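Local atomic coordinates of FOKI restriction endonuclease (Planomicrobium okeanokoites, PDB entry 2FOK), a protein that recognises a specific DNA sequence and, as a type IIS restriction endonuclease, cuts both strands outside that site using metal ions. Residues L184-E189 with T308-I313; R277-T282 with G355-I360; L323-I328 with E342-D347; E396-L401 with Y408-E413. One frame throughout, in Å; residues are numbered along the deposited sequence.

How the interactions relate
Following the chain from the N terminus, the loop 184-189 of the second recognition subdomain comes first; interaction 1 joins it to helix 303-319 of the D3 domain, 119 residues on. Interaction 2 crosses it: 277-282, inside that span, reaches forward to 355-360, again tying the second recognition subdomain to D3. Interaction 3 falls wholly between the two ends of interaction 2 and packs two D3 helices. Interaction 4 follows in series and closes a short loop in the cleavage domain. Asp347 of interaction 3 bonds Arg309 and Arg310 of interaction 1, Glu342 probably bonds His399 of interaction 4, and Glu189 packs on Glu410, so interactions 1, 3 and 4 adjoin where three domains meet.

Interaction 1. Residues L184-E189 with T308-I313; sequences LGFSGE and TRRALI
The CG of Phe186 is anti to the carbonyl carbon and that of Arg310 likewise (chi1 -78°), and the arginine chain then runs extended from CG to NE, carrying its guanidinium onto the phenyl ring. The two flat groups are stacked with planes 9° apart and centres 4.2 Å from each other. Phe186 CD1 sits over the middle of the guanidinium, whereas Arg310 NH1 lies over the ring nearer its rim; Arg310 CD meets Phe186 CE1 at 3.4 Å. Glu189 approaches from the opposite direction and meets the guanidinium end-on at its edge. Arg310 NH2 donates to Glu189 OE1 at 2.9 Å, and Arg310 NH1 to Glu189 OE2 at a longer 3.3 Å. Both oxygens use their syn lone pairs, although the carboxylate is tilted 26° from the guanidinium plane. Outside the pair, Arg310 NE is bridged to Asp347 and NH1 also bonds the carbonyl of Leu296, so all three nitrogens are engaged and rotation of the buried group is restrained. A leucine in place of Arg310 would probably leave the Glu189 carboxylate without its positive mate, take one of two arginines from Asp347 and strip the Phe186 face of its stack. The arrangement is a cation-pi stack combined with a bidentate salt bridge, joining a type II turn of the second recognition subdomain to a D3 helix.

Interaction 2. Residues R277-T282 with G355-I360; sequences RAKGST and GIFIEI
Phe357 rests its ring against Ala278 and Lys279 at the end of helix 269-279, a small contact between the second recognition subdomain and the D3 domain, both assigned to the helix-turn-helix clan. Its CE2 lies 3.6 Å from the carbonyl O of Ala278, while CE1 meets Lys279 CE at 3.9 Å. The lysine chain crosses the aromatic side chain at about a right angle and touches it through methylene carbon. Bends at chi2 (112°) and chi4 lay the chain past the ring. The phenylalanine aims at the helix end because its CG stands anti to the carbonyl carbon (chi1 -58°). Ile163 and Thr167 of helix 160-169 also touch the ring, so it packs against two helices of the recognition subdomain, and the Lys279 ammonium goes on to a salt bridge with Glu170. With the ring cut back to an alanine, a gap is likely to open between the strand entry at Phe357 and these two helices, leaving the CE methylene of Lys279 without its aromatic neighbour. Further out, the backbone of Phe357 is fixed at the entry to strand 358-361: its N-H bonds Asp369, and it pairs with Lys368 beyond the adjacent strand 364-367. On the helix side, Gly280 ends helix 269-279 with a positive phi. Gly355 closes helix 341-352 in a Schellman motif, its carbonyl O bonded to Lys289 NZ and set 4.2 Å above one face of the Phe357 ring, toward the rim.

Interaction 3. Residues L323-I328 with E342-D347; sequences LKIEQI and ETIEND
Helices 325-334 and 341-352 of the D3 domain, a member of the helix-turn-helix clan, pack here through the first turn of the former and the early turns of the latter. Ile325 and Ile328, one turn apart, both meet the CG2 methyl of Ile344. Ile325 CD1 approaches it to 3.8 Å, and Ile328 CG2 lies at the same 3.8 Å from that methyl, so one branch of Ile344 is touched by two side chains. In each pair the side chains slide past each other in opposite directions. Ile344 places CG2 there by setting it anti to the backbone N, with CG1 beside that nitrogen (chi1 -59°). Ile325 takes a different course: its CG1 is the branch anti to the backbone N (chi1 -159°), which carries CD1 across to the second helix. There CD1 also meets Glu345 CG at 3.4 Å, the two side chains crossing at about a right angle, so it is the aliphatic part of the glutamate that lies against the isoleucine.

Lys324 occupies the N-cap position of helix 325-334. Its carbonyl O accepts from the N-H of Ile328, and its own N-H donates to Gln327 OE1 at 2.7 Å, the donor lying above the amide carbonyl plane. Tyr365 of strand 364-367 touches Ile325 and Glu345, while Ile313 of helix 303-319 packs on Ile328. The apolar seam between neighbouring helices, closed by helix 303-319 and a small antiparallel sheet, is consistent with a winged-helix form of the helix-turn-helix fold.

Interaction 4. Residues E396-L401 with Y408-E413; sequences ELRHKL and YIELIE
Arg398 reaches Glu410 through NH1, which donates to Glu410 OE2 in a weak, long salt bridge of 3.5 Å. Despite the length the bond is nearly straight, at 171°, and the oxygen lies at the guanidinium edge, in its plane, with the carboxylate turned 32° from it. A bend at chi3 (-71°) swings the arginine head toward the acid. Over one face of the guanidinium lies Ile409 CD1, and Arg398 NH1 is 3.9 Å from Ile409 CG1. The stronger partner of Glu410 is Lys394, salt-bridged to its other oxygen, OE1; Lys394 also pairs with Glu413 OE1, while Glu413 OE2 bonds Thr301. Both segments belong to the cleavage domain of the PD-(D/E)XK nuclease clan, where helix 389-398 is followed by a short loop to 408-413. At the helix end Leu401 N still bonds Leu397 O at 3.1 Å, and the carbonyl of Arg398 accepts from His406 NE2. Leu397 and Ile412 each direct their CB toward the opposite segment, but the close approach of their ends is doubtful. Lys400 NZ forms a salt bridge, weak as a hydrogen bond, with Glu396 OE2 at 3.1 Å, and Tyr408 OH is hydrogen-bonded to Glu430 OE1.

Interaction 1. Residues L184-E189 with T308-I313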
loop_
_atom_site.group_PDB
_atom_site.type_symbol
_atom_site.label_atom_id
_atom_site.label_comp_id
_atom_site.label_asym_id
_atom_site.label_seq_id
_atom_site.Cartn_x
_atom_site.Cartn_y
_atom_site.Cartn_z
ATOM N N LEU A 184 2.253 7.701 -3.063
ATOM C CA LEU A 184 1.804 7.858 -1.686
ATOM C C LEU A 184 2.448 6.831 -0.750
ATOM O O LEU A 184 2.432 5.623 -1.020
ATOM C CB LEU A 184 0.280 7.727 -1.642
ATOM C CG LEU A 184 -0.442 7.791 -0.294
ATOM C CD1 LEU A 184 0.009 9.023 0.466
ATOM C CD2 LEU A 184 -1.949 7.831 -0.531
ATOM N N GLY A 185 3.018 7.317 0.349
ATOM C CA GLY A 185 3.664 6.427 1.297
ATOM C C GLY A 185 5.007 5.898 0.819
ATOM O O GLY A 185 5.705 6.541 0.028
ATOM N N PHE A 186 5.378 4.722 1.316
ATOM C CA PHE A 186 6.633 4.093 0.940
ATOM C C PHE A 186 6.339 3.140 -0.208
ATOM O O PHE A 186 6.398 1.920 -0.062
ATOM C CB PHE A 186 7.220 3.374 2.159
ATOM C CG PHE A 186 7.631 4.315 3.259
ATOM C CD1 PHE A 186 8.885 4.914 3.244
ATOM C CD2 PHE A 186 6.733 4.673 4.261
ATOM C CE1 PHE A 186 9.242 5.873 4.213
ATOM C CE2 PHE A 186 7.079 5.624 5.229
ATOM C CZ PHE A 186 8.340 6.225 5.198
ATOM N N SER A 187 6.029 3.748 -1.354
ATOM C CA SER A 187 5.657 3.078 -2.600
ATOM C C SER A 187 6.359 1.794 -3.020
ATOM O O SER A 187 7.583 1.689 -2.987
ATOM C CB SER A 187 5.747 4.070 -3.765
ATOM O OG SER A 187 5.272 5.343 -3.380
ATOM N N GLY A 188 5.548 0.821 -3.422
ATOM C CA GLY A 188 6.068 -0.439 -3.895
ATOM C C GLY A 188 6.161 -1.554 -2.887
ATOM O O GLY A 188 5.914 -2.709 -3.222
ATOM N N GLU A 189 6.528 -1.225 -1.655
ATOM C CA GLU A 189 6.663 -2.250 -0.636
ATOM C C GLU A 189 5.299 -2.676 -0.144
ATOM O O GLU A 189 4.302 -2.004 -0.423
ATOM C CB GLU A 189 7.518 -1.735 0.523
ATOM C CG GLU A 189 6.888 -0.628 1.333
ATOM C CD GLU A 189 7.848 -0.049 2.337
ATOM O OE1 GLU A 189 9.050 0.098 1.991
ATOM O OE2 GLU A 189 7.400 0.255 3.470
ATOM N N THR A 308 12.964 2.219 12.518
ATOM C CA THR A 308 14.029 2.937 13.199
ATOM C C THR A 308 14.960 3.611 12.192
ATOM O O THR A 308 15.267 4.802 12.313
ATOM C CB THR A 308 14.848 1.993 14.096
ATOM O OG1 THR A 308 13.957 1.223 14.911
ATOM C CG2 THR A 308 15.778 2.784 14.999
ATOM N N ARG A 309 15.393 2.846 11.197
ATOM C CA ARG A 309 16.284 3.353 10.155
ATOM C C ARG A 309 15.717 4.617 9.500
ATOM O O ARG A 309 16.423 5.609 9.330
ATOM C CB ARG A 309 16.508 2.265 9.103
ATOM C CG ARG A 309 17.727 2.462 8.216
ATOM C CD ARG A 309 17.370 2.099 6.781
ATOM N NE ARG A 309 17.521 0.674 6.511
ATOM C CZ ARG A 309 16.659 -0.083 5.831
ATOM N NH1 ARG A 309 15.544 0.431 5.327
ATOM N NH2 ARG A 309 16.931 -1.368 5.646
ATOM N N ARG A 310 14.444 4.583 9.122
ATOM C CA ARG A 310 13.831 5.756 8.515
ATOM C C ARG A 310 13.675 6.875 9.549
ATOM O O ARG A 310 13.761 8.045 9.207
ATOM C CB ARG A 310 12.480 5.389 7.902
ATOM C CG ARG A 310 12.625 4.678 6.559
ATOM C CD ARG A 310 11.350 3.950 6.130
ATOM N NE ARG A 310 11.585 3.169 4.920
ATOM C CZ ARG A 310 10.786 2.209 4.473
ATOM N NH1 ARG A 310 9.682 1.896 5.130
ATOM N NH2 ARG A 310 11.113 1.532 3.380
ATOM N N ALA A 311 13.467 6.510 10.812
ATOM C CA ALA A 311 13.305 7.498 11.884
ATOM C C ALA A 311 14.596 8.275 12.105
ATOM O O ALA A 311 14.586 9.500 12.249
ATOM C CB ALA A 311 12.894 6.806 13.180
ATOM N N LEU A 312 15.704 7.545 12.136
ATOM C CA LEU A 312 17.011 8.135 12.325
ATOM C C LEU A 312 17.458 8.985 11.131
ATOM O O LEU A 312 18.259 9.902 11.291
ATOM C CB LEU A 312 18.027 7.030 12.604
ATOM C CG LEU A 312 17.809 6.378 13.966
ATOM C CD1 LEU A 312 18.746 5.204 14.151
ATOM C CD2 LEU A 312 18.013 7.441 15.044
ATOM N N ILE A 313 16.966 8.685 9.932
ATOM C CA ILE A 313 17.348 9.500 8.791
ATOM C C ILE A 313 16.587 10.820 8.876
ATOM O O ILE A 313 17.112 11.876 8.532
ATOM C CB ILE A 313 17.038 8.821 7.435
ATOM C CG1 ILE A 313 17.765 7.478 7.319
ATOM C CG2 ILE A 313 17.521 9.706 6.312
ATOM C CD1 ILE A 313 17.158 6.535 6.266
#

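Interaction 2. Residues R277-T282 with G355-I360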
loop_
_atom_site.group_PDB
_atom_site.type_symbol
_atom_site.label_atom_id
_atom_site.label_comp_id
_atom_site.label_asym_id
_atom_site.label_seq_id
_atom_site.Cartn_x
_atom_site.Cartn_y
_atom_site.Cartn_z
ATOM N N ARG A 277 0.129 27.643 2.277
ATOM C CA ARG A 277 0.598 27.935 3.627
ATOM C C ARG A 277 1.450 26.792 4.197
ATOM O O ARG A 277 2.350 27.030 5.001
ATOM C CB ARG A 277 -0.598 28.212 4.555
ATOM C CG ARG A 277 -0.429 27.657 5.982
ATOM C CD ARG A 277 -1.406 28.260 6.986
ATOM N NE ARG A 277 -0.781 28.410 8.297
ATOM C CZ ARG A 277 -1.401 28.231 9.459
ATOM N NH1 ARG A 277 -2.685 27.891 9.486
ATOM N NH2 ARG A 277 -0.732 28.369 10.598
ATOM N N ALA A 278 1.162 25.557 3.786
ATOM C CA ALA A 278 1.907 24.387 4.264
ATOM C C ALA A 278 3.285 24.314 3.626
ATOM O O ALA A 278 4.196 23.627 4.119
ATOM C CB ALA A 278 1.130 23.105 3.954
ATOM N N LYS A 279 3.434 25.026 2.518
ATOM C CA LYS A 279 4.697 25.044 1.797
ATOM C C LYS A 279 5.641 26.074 2.396
ATOM O O LYS A 279 6.865 25.899 2.374
ATOM C CB LYS A 279 4.449 25.338 0.318
ATOM C CG LYS A 279 4.871 24.203 -0.605
ATOM C CD LYS A 279 3.681 23.532 -1.273
ATOM C CE LYS A 279 4.141 22.433 -2.217
ATOM N NZ LYS A 279 4.655 22.960 -3.520
ATOM N N GLY A 280 5.060 27.136 2.949
ATOM C CA GLY A 280 5.855 28.191 3.557
ATOM C C GLY A 280 5.896 29.450 2.707
ATOM O O GLY A 280 6.771 30.298 2.885
ATOM N N SER A 281 4.948 29.569 1.782
ATOM C CA SER A 281 4.865 30.722 0.893
ATOM C C SER A 281 3.816 31.721 1.370
ATOM O O SER A 281 3.322 32.531 0.589
ATOM C CB SER A 281 4.509 30.257 -0.517
ATOM O OG SER A 281 3.685 29.103 -0.467
ATOM N N THR A 282 3.484 31.668 2.653
ATOM C CA THR A 282 2.474 32.553 3.215
ATOM C C THR A 282 3.008 33.431 4.349
ATOM O O THR A 282 4.177 33.325 4.743
ATOM C CB THR A 282 1.281 31.732 3.741
ATOM O OG1 THR A 282 0.256 32.613 4.219
ATOM C CG2 THR A 282 1.733 30.821 4.870
ATOM N N GLY A 355 4.499 13.105 2.634
ATOM C CA GLY A 355 4.117 14.456 3.015
ATOM C C GLY A 355 5.164 15.413 3.566
ATOM O O GLY A 355 4.851 16.579 3.827
ATOM N N ILE A 356 6.391 14.938 3.747
ATOM C CA ILE A 356 7.467 15.764 4.278
ATOM C C ILE A 356 8.276 16.363 3.126
ATOM O O ILE A 356 8.589 15.671 2.160
ATOM C CB ILE A 356 8.388 14.921 5.199
ATOM C CG1 ILE A 356 7.548 14.276 6.311
ATOM C CG2 ILE A 356 9.484 15.800 5.815
ATOM C CD1 ILE A 356 7.709 12.774 6.416
ATOM N N PHE A 357 8.607 17.652 3.228
ATOM C CA PHE A 357 9.351 18.333 2.169
ATOM C C PHE A 357 10.869 18.295 2.317
ATOM O O PHE A 357 11.429 18.921 3.211
ATOM C CB PHE A 357 8.913 19.796 2.071
ATOM C CG PHE A 357 7.449 19.973 1.806
ATOM C CD1 PHE A 357 6.912 19.656 0.564
ATOM C CD2 PHE A 357 6.605 20.450 2.801
ATOM C CE1 PHE A 357 5.545 19.811 0.319
ATOM C CE2 PHE A 357 5.237 20.610 2.563
ATOM C CZ PHE A 357 4.709 20.288 1.320
ATOM N N ILE A 358 11.524 17.566 1.419
ATOM C CA ILE A 358 12.978 17.456 1.414
ATOM C C ILE A 358 13.468 17.793 0.013
ATOM O O ILE A 358 13.320 16.997 -0.914
ATOM C CB ILE A 358 13.451 16.027 1.780
ATOM C CG1 ILE A 358 12.918 15.651 3.162
ATOM C CG2 ILE A 358 14.975 15.953 1.751
ATOM C CD1 ILE A 358 13.198 14.214 3.566
ATOM N N GLU A 359 14.036 18.983 -0.138
ATOM C CA GLU A 359 14.548 19.421 -1.429
ATOM C C GLU A 359 15.829 18.679 -1.763
ATOM O O GLU A 359 16.636 18.380 -0.883
ATOM C CB GLU A 359 14.824 20.931 -1.422
ATOM C CG GLU A 359 15.957 21.377 -2.357
ATOM C CD GLU A 359 17.042 22.164 -1.637
ATOM O OE1 GLU A 359 16.772 23.315 -1.233
ATOM O OE2 GLU A 359 18.166 21.636 -1.471
ATOM N N ILE A 360 15.988 18.368 -3.042
ATOM C CA ILE A 360 17.174 17.691 -3.540
ATOM C C ILE A 360 17.719 18.555 -4.675
ATOM O O ILE A 360 17.061 18.734 -5.700
ATOM C CB ILE A 360 16.842 16.277 -4.086
ATOM C CG1 ILE A 360 16.093 15.470 -3.024
ATOM C CG2 ILE A 360 18.130 15.546 -4.487
ATOM C CD1 ILE A 360 15.129 14.436 -3.608
#

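Interaction 3. Residues L323-I328 with E342-D347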
loop_
_atom_site.group_PDB
_atom_site.type_symbol
_atom_site.label_atom_id
_atom_site.label_comp_id
_atom_site.label_asym_id
_atom_site.label_seq_id
_atom_site.Cartn_x
_atom_site.Cartn_y
_atom_site.Cartn_z
ATOM N N LEU A 323 22.958 18.337 3.054
ATOM C CA LEU A 323 23.808 17.161 3.242
ATOM C C LEU A 323 23.964 16.295 1.990
ATOM O O LEU A 323 23.112 16.301 1.101
ATOM C CB LEU A 323 23.217 16.297 4.370
ATOM C CG LEU A 323 23.911 16.001 5.702
ATOM C CD1 LEU A 323 24.599 17.227 6.250
ATOM C CD2 LEU A 323 22.869 15.510 6.691
ATOM N N LYS A 324 25.062 15.542 1.935
ATOM C CA LYS A 324 25.316 14.625 0.828
ATOM C C LYS A 324 24.979 13.218 1.343
ATOM O O LYS A 324 25.302 12.878 2.482
ATOM C CB LYS A 324 26.781 14.692 0.398
ATOM C CG LYS A 324 27.032 15.552 -0.843
ATOM C CD LYS A 324 28.508 15.966 -0.974
ATOM C CE LYS A 324 29.195 16.119 0.396
ATOM N NZ LYS A 324 30.686 16.185 0.327
ATOM N N ILE A 325 24.330 12.407 0.510
ATOM C CA ILE A 325 23.943 11.058 0.914
ATOM C C ILE A 325 25.055 10.333 1.648
ATOM O O ILE A 325 24.791 9.517 2.528
ATOM C CB ILE A 325 23.506 10.202 -0.295
ATOM C CG1 ILE A 325 22.641 9.032 0.185
ATOM C CG2 ILE A 325 24.722 9.681 -1.044
ATOM C CD1 ILE A 325 21.154 9.304 0.128
ATOM N N GLU A 326 26.300 10.637 1.291
ATOM C CA GLU A 326 27.453 10.005 1.927
ATOM C C GLU A 326 27.631 10.482 3.370
ATOM O O GLU A 326 28.124 9.742 4.230
ATOM C CB GLU A 326 28.717 10.291 1.114
ATOM C CG GLU A 326 28.916 9.345 -0.064
ATOM C CD GLU A 326 28.353 9.901 -1.355
ATOM O OE1 GLU A 326 27.973 11.095 -1.372
ATOM O OE2 GLU A 326 28.290 9.146 -2.350
ATOM N N GLN A 327 27.234 11.722 3.638
ATOM C CA GLN A 327 27.332 12.257 4.992
ATOM C C GLN A 327 26.163 11.691 5.818
ATOM O O GLN A 327 26.310 11.378 6.998
ATOM C CB GLN A 327 27.281 13.786 4.950
ATOM C CG GLN A 327 28.033 14.407 3.777
ATOM C CD GLN A 327 27.962 15.931 3.772
ATOM O OE1 GLN A 327 27.455 16.543 2.824
ATOM N NE2 GLN A 327 28.471 16.551 4.837
ATOM N N ILE A 328 25.002 11.550 5.185
ATOM C CA ILE A 328 23.836 10.994 5.863
ATOM C C ILE A 328 24.152 9.548 6.202
ATOM O O ILE A 328 23.850 9.079 7.298
ATOM C CB ILE A 328 22.582 11.012 4.968
ATOM C CG1 ILE A 328 22.035 12.430 4.852
ATOM C CG2 ILE A 328 21.506 10.106 5.561
ATOM C CD1 ILE A 328 21.142 12.629 3.642
ATOM N N GLU A 342 21.920 3.475 -1.695
ATOM C CA GLU A 342 20.616 3.371 -2.354
ATOM C C GLU A 342 19.460 2.917 -1.462
ATOM O O GLU A 342 18.299 3.050 -1.837
ATOM C CB GLU A 342 20.701 2.478 -3.596
ATOM C CG GLU A 342 21.738 1.395 -3.512
ATOM C CD GLU A 342 23.086 1.859 -3.993
ATOM O OE1 GLU A 342 23.210 2.240 -5.175
ATOM O OE2 GLU A 342 24.025 1.843 -3.182
ATOM N N THR A 343 19.770 2.375 -0.293
ATOM C CA THR A 343 18.723 1.976 0.636
ATOM C C THR A 343 18.286 3.280 1.295
ATOM O O THR A 343 17.097 3.522 1.494
ATOM C CB THR A 343 19.246 1.020 1.731
ATOM O OG1 THR A 343 19.317 -0.319 1.217
ATOM C CG2 THR A 343 18.306 1.031 2.927
ATOM N N ILE A 344 19.271 4.118 1.614
ATOM C CA ILE A 344 19.031 5.417 2.232
ATOM C C ILE A 344 18.268 6.326 1.268
ATOM O O ILE A 344 17.405 7.100 1.690
ATOM C CB ILE A 344 20.367 6.100 2.654
ATOM C CG1 ILE A 344 21.112 5.206 3.645
ATOM C CG2 ILE A 344 20.093 7.463 3.282
ATOM C CD1 ILE A 344 22.532 5.634 3.924
ATOM N N GLU A 345 18.577 6.221 -0.021
ATOM C CA GLU A 345 17.902 7.022 -1.047
ATOM C C GLU A 345 16.433 6.604 -1.179
ATOM O O GLU A 345 15.559 7.444 -1.367
ATOM C CB GLU A 345 18.588 6.849 -2.415
ATOM C CG GLU A 345 19.978 7.446 -2.522
ATOM C CD GLU A 345 20.630 7.216 -3.890
ATOM O OE1 GLU A 345 20.405 6.150 -4.501
ATOM O OE2 GLU A 345 21.374 8.106 -4.353
ATOM N N ASN A 346 16.161 5.303 -1.088
ATOM C CA ASN A 346 14.786 4.817 -1.202
ATOM C C ASN A 346 13.989 5.179 0.043
ATOM O O ASN A 346 12.784 5.429 -0.023
ATOM C CB ASN A 346 14.754 3.298 -1.413
ATOM C CG ASN A 346 13.339 2.773 -1.693
ATOM O OD1 ASN A 346 12.827 2.882 -2.812
ATOM N ND2 ASN A 346 12.715 2.196 -0.678
ATOM N N ASP A 347 14.672 5.207 1.178
ATOM C CA ASP A 347 14.042 5.566 2.443
ATOM C C ASP A 347 13.640 7.046 2.405
ATOM O O ASP A 347 12.672 7.446 3.027
ATOM C CB ASP A 347 15.019 5.320 3.603
ATOM C CG ASP A 347 14.898 3.926 4.194
ATOM O OD1 ASP A 347 13.990 3.169 3.786
ATOM O OD2 ASP A 347 15.722 3.580 5.072
#

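Interaction 4. Residues E396-L401 with Y408-E413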
loop_
_atom_site.group_PDB
_atom_site.type_symbol
_atom_site.label_atom_id
_atom_site.label_comp_id
_atom_site.label_asym_id
_atom_site.label_seq_id
_atom_site.Cartn_x
_atom_site.Cartn_y
_atom_site.Cartn_z
ATOM N N GLU A 396 21.078 -5.747 -1.006
ATOM C CA GLU A 396 22.034 -6.245 -1.989
ATOM C C GLU A 396 21.624 -5.879 -3.402
ATOM O O GLU A 396 22.418 -5.332 -4.143
ATOM C CB GLU A 396 22.189 -7.763 -1.894
ATOM C CG GLU A 396 23.283 -8.313 -2.799
ATOM C CD GLU A 396 22.984 -9.704 -3.327
ATOM O OE1 GLU A 396 22.249 -10.457 -2.649
ATOM O OE2 GLU A 396 23.490 -10.049 -4.423
ATOM N N LEU A 397 20.370 -6.149 -3.753
ATOM C CA LEU A 397 19.851 -5.874 -5.091
ATOM C C LEU A 397 19.639 -4.400 -5.451
ATOM O O LEU A 397 19.574 -4.047 -6.636
ATOM C CB LEU A 397 18.545 -6.650 -5.297
ATOM C CG LEU A 397 18.634 -8.185 -5.260
ATOM C CD1 LEU A 397 17.226 -8.774 -5.338
ATOM C CD2 LEU A 397 19.480 -8.693 -6.419
ATOM N N ARG A 398 19.492 -3.544 -4.443
ATOM C CA ARG A 398 19.313 -2.109 -4.689
ATOM C C ARG A 398 20.683 -1.543 -5.035
ATOM O O ARG A 398 20.807 -0.635 -5.856
ATOM C CB ARG A 398 18.759 -1.404 -3.445
ATOM C CG ARG A 398 17.332 -0.901 -3.634
ATOM C CD ARG A 398 16.883 -0.008 -2.499
ATOM N NE ARG A 398 16.662 -0.769 -1.276
ATOM C CZ ARG A 398 15.476 -1.201 -0.875
ATOM N NH1 ARG A 398 14.390 -0.947 -1.602
ATOM N NH2 ARG A 398 15.377 -1.875 0.259
ATOM N N HIS A 399 21.705 -2.096 -4.391
ATOM C CA HIS A 399 23.087 -1.708 -4.621
ATOM C C HIS A 399 23.709 -2.774 -5.525
ATOM O O HIS A 399 24.641 -3.479 -5.132
ATOM C CB HIS A 399 23.832 -1.664 -3.298
ATOM C CG HIS A 399 25.279 -1.308 -3.430
ATOM N ND1 HIS A 399 25.713 -0.011 -3.599
ATOM C CD2 HIS A 399 26.391 -2.078 -3.441
ATOM C CE1 HIS A 399 27.029 0.002 -3.707
ATOM N NE2 HIS A 399 27.466 -1.241 -3.615
ATOM N N LYS A 400 23.181 -2.909 -6.731
ATOM C CA LYS A 400 23.690 -3.911 -7.658
ATOM C C LYS A 400 22.971 -3.767 -8.981
ATOM O O LYS A 400 23.597 -3.741 -10.031
ATOM C CB LYS A 400 23.455 -5.316 -7.097
ATOM C CG LYS A 400 24.278 -6.392 -7.768
ATOM C CD LYS A 400 23.604 -7.749 -7.693
ATOM C CE LYS A 400 24.533 -8.773 -7.066
ATOM N NZ LYS A 400 25.358 -8.161 -5.980
ATOM N N LEU A 401 21.646 -3.678 -8.915
ATOM C CA LEU A 401 20.830 -3.517 -10.110
ATOM C C LEU A 401 20.727 -2.012 -10.347
ATOM O O LEU A 401 19.901 -1.335 -9.748
ATOM C CB LEU A 401 19.439 -4.140 -9.892
ATOM C CG LEU A 401 19.339 -5.590 -9.366
ATOM C CD1 LEU A 401 17.947 -6.137 -9.681
ATOM C CD2 LEU A 401 20.412 -6.500 -9.993
ATOM N N TYR A 408 10.675 -2.529 -7.891
ATOM C CA TYR A 408 10.476 -3.924 -8.285
ATOM C C TYR A 408 11.160 -4.910 -7.349
ATOM O O TYR A 408 10.744 -6.069 -7.240
ATOM C CB TYR A 408 10.963 -4.152 -9.716
ATOM C CG TYR A 408 10.106 -3.450 -10.734
ATOM C CD1 TYR A 408 8.756 -3.770 -10.869
ATOM C CD2 TYR A 408 10.629 -2.428 -11.530
ATOM C CE1 TYR A 408 7.947 -3.087 -11.769
ATOM C CE2 TYR A 408 9.838 -1.742 -12.423
ATOM C CZ TYR A 408 8.494 -2.078 -12.543
ATOM O OH TYR A 408 7.705 -1.431 -13.457
ATOM N N ILE A 409 12.204 -4.462 -6.668
ATOM C CA ILE A 409 12.891 -5.363 -5.763
ATOM C C ILE A 409 11.959 -5.728 -4.608
ATOM O O ILE A 409 12.197 -6.698 -3.900
ATOM C CB ILE A 409 14.212 -4.746 -5.225
ATOM C CG1 ILE A 409 13.951 -3.986 -3.933
ATOM C CG2 ILE A 409 14.846 -3.848 -6.271
ATOM C CD1 ILE A 409 14.229 -4.814 -2.701
ATOM N N GLU A 410 10.891 -4.954 -4.441
ATOM C CA GLU A 410 9.925 -5.198 -3.372
ATOM C C GLU A 410 9.064 -6.438 -3.627
ATOM O O GLU A 410 8.386 -6.922 -2.729
ATOM C CB GLU A 410 9.016 -3.977 -3.188
ATOM C CG GLU A 410 9.711 -2.756 -2.587
ATOM C CD GLU A 410 10.333 -3.009 -1.212
ATOM O OE1 GLU A 410 9.884 -3.920 -0.476
ATOM O OE2 GLU A 410 11.282 -2.281 -0.861
ATOM N N LEU A 411 9.099 -6.941 -4.858
ATOM C CA LEU A 411 8.342 -8.124 -5.255
ATOM C C LEU A 411 8.879 -9.385 -4.581
ATOM O O LEU A 411 8.188 -10.388 -4.500
ATOM C CB LEU A 411 8.420 -8.306 -6.768
ATOM C CG LEU A 411 7.957 -7.190 -7.693
ATOM C CD1 LEU A 411 7.675 -7.783 -9.061
ATOM C CD2 LEU A 411 6.703 -6.528 -7.132
ATOM N N ILE A 412 10.122 -9.336 -4.115
ATOM C CA ILE A 412 10.734 -10.475 -3.446
ATOM C C ILE A 412 10.032 -10.789 -2.119
ATOM O O ILE A 412 9.967 -11.950 -1.698
ATOM C CB ILE A 412 12.225 -10.212 -3.148
ATOM C CG1 ILE A 412 13.047 -10.334 -4.421
ATOM C CG2 ILE A 412 12.726 -11.202 -2.134
ATOM C CD1 ILE A 412 14.448 -9.830 -4.255
ATOM N N GLU A 413 9.537 -9.742 -1.458
ATOM C CA GLU A 413 8.837 -9.883 -0.191
ATOM C C GLU A 413 7.342 -10.053 -0.467
ATOM O O GLU A 413 6.674 -10.859 0.169
ATOM C CB GLU A 413 9.081 -8.649 0.703
ATOM C CG GLU A 413 8.080 -8.505 1.860
ATOM C CD GLU A 413 8.654 -7.838 3.123
ATOM O OE1 GLU A 413 9.371 -6.826 3.019
ATOM O OE2 GLU A 413 8.364 -8.326 4.232
#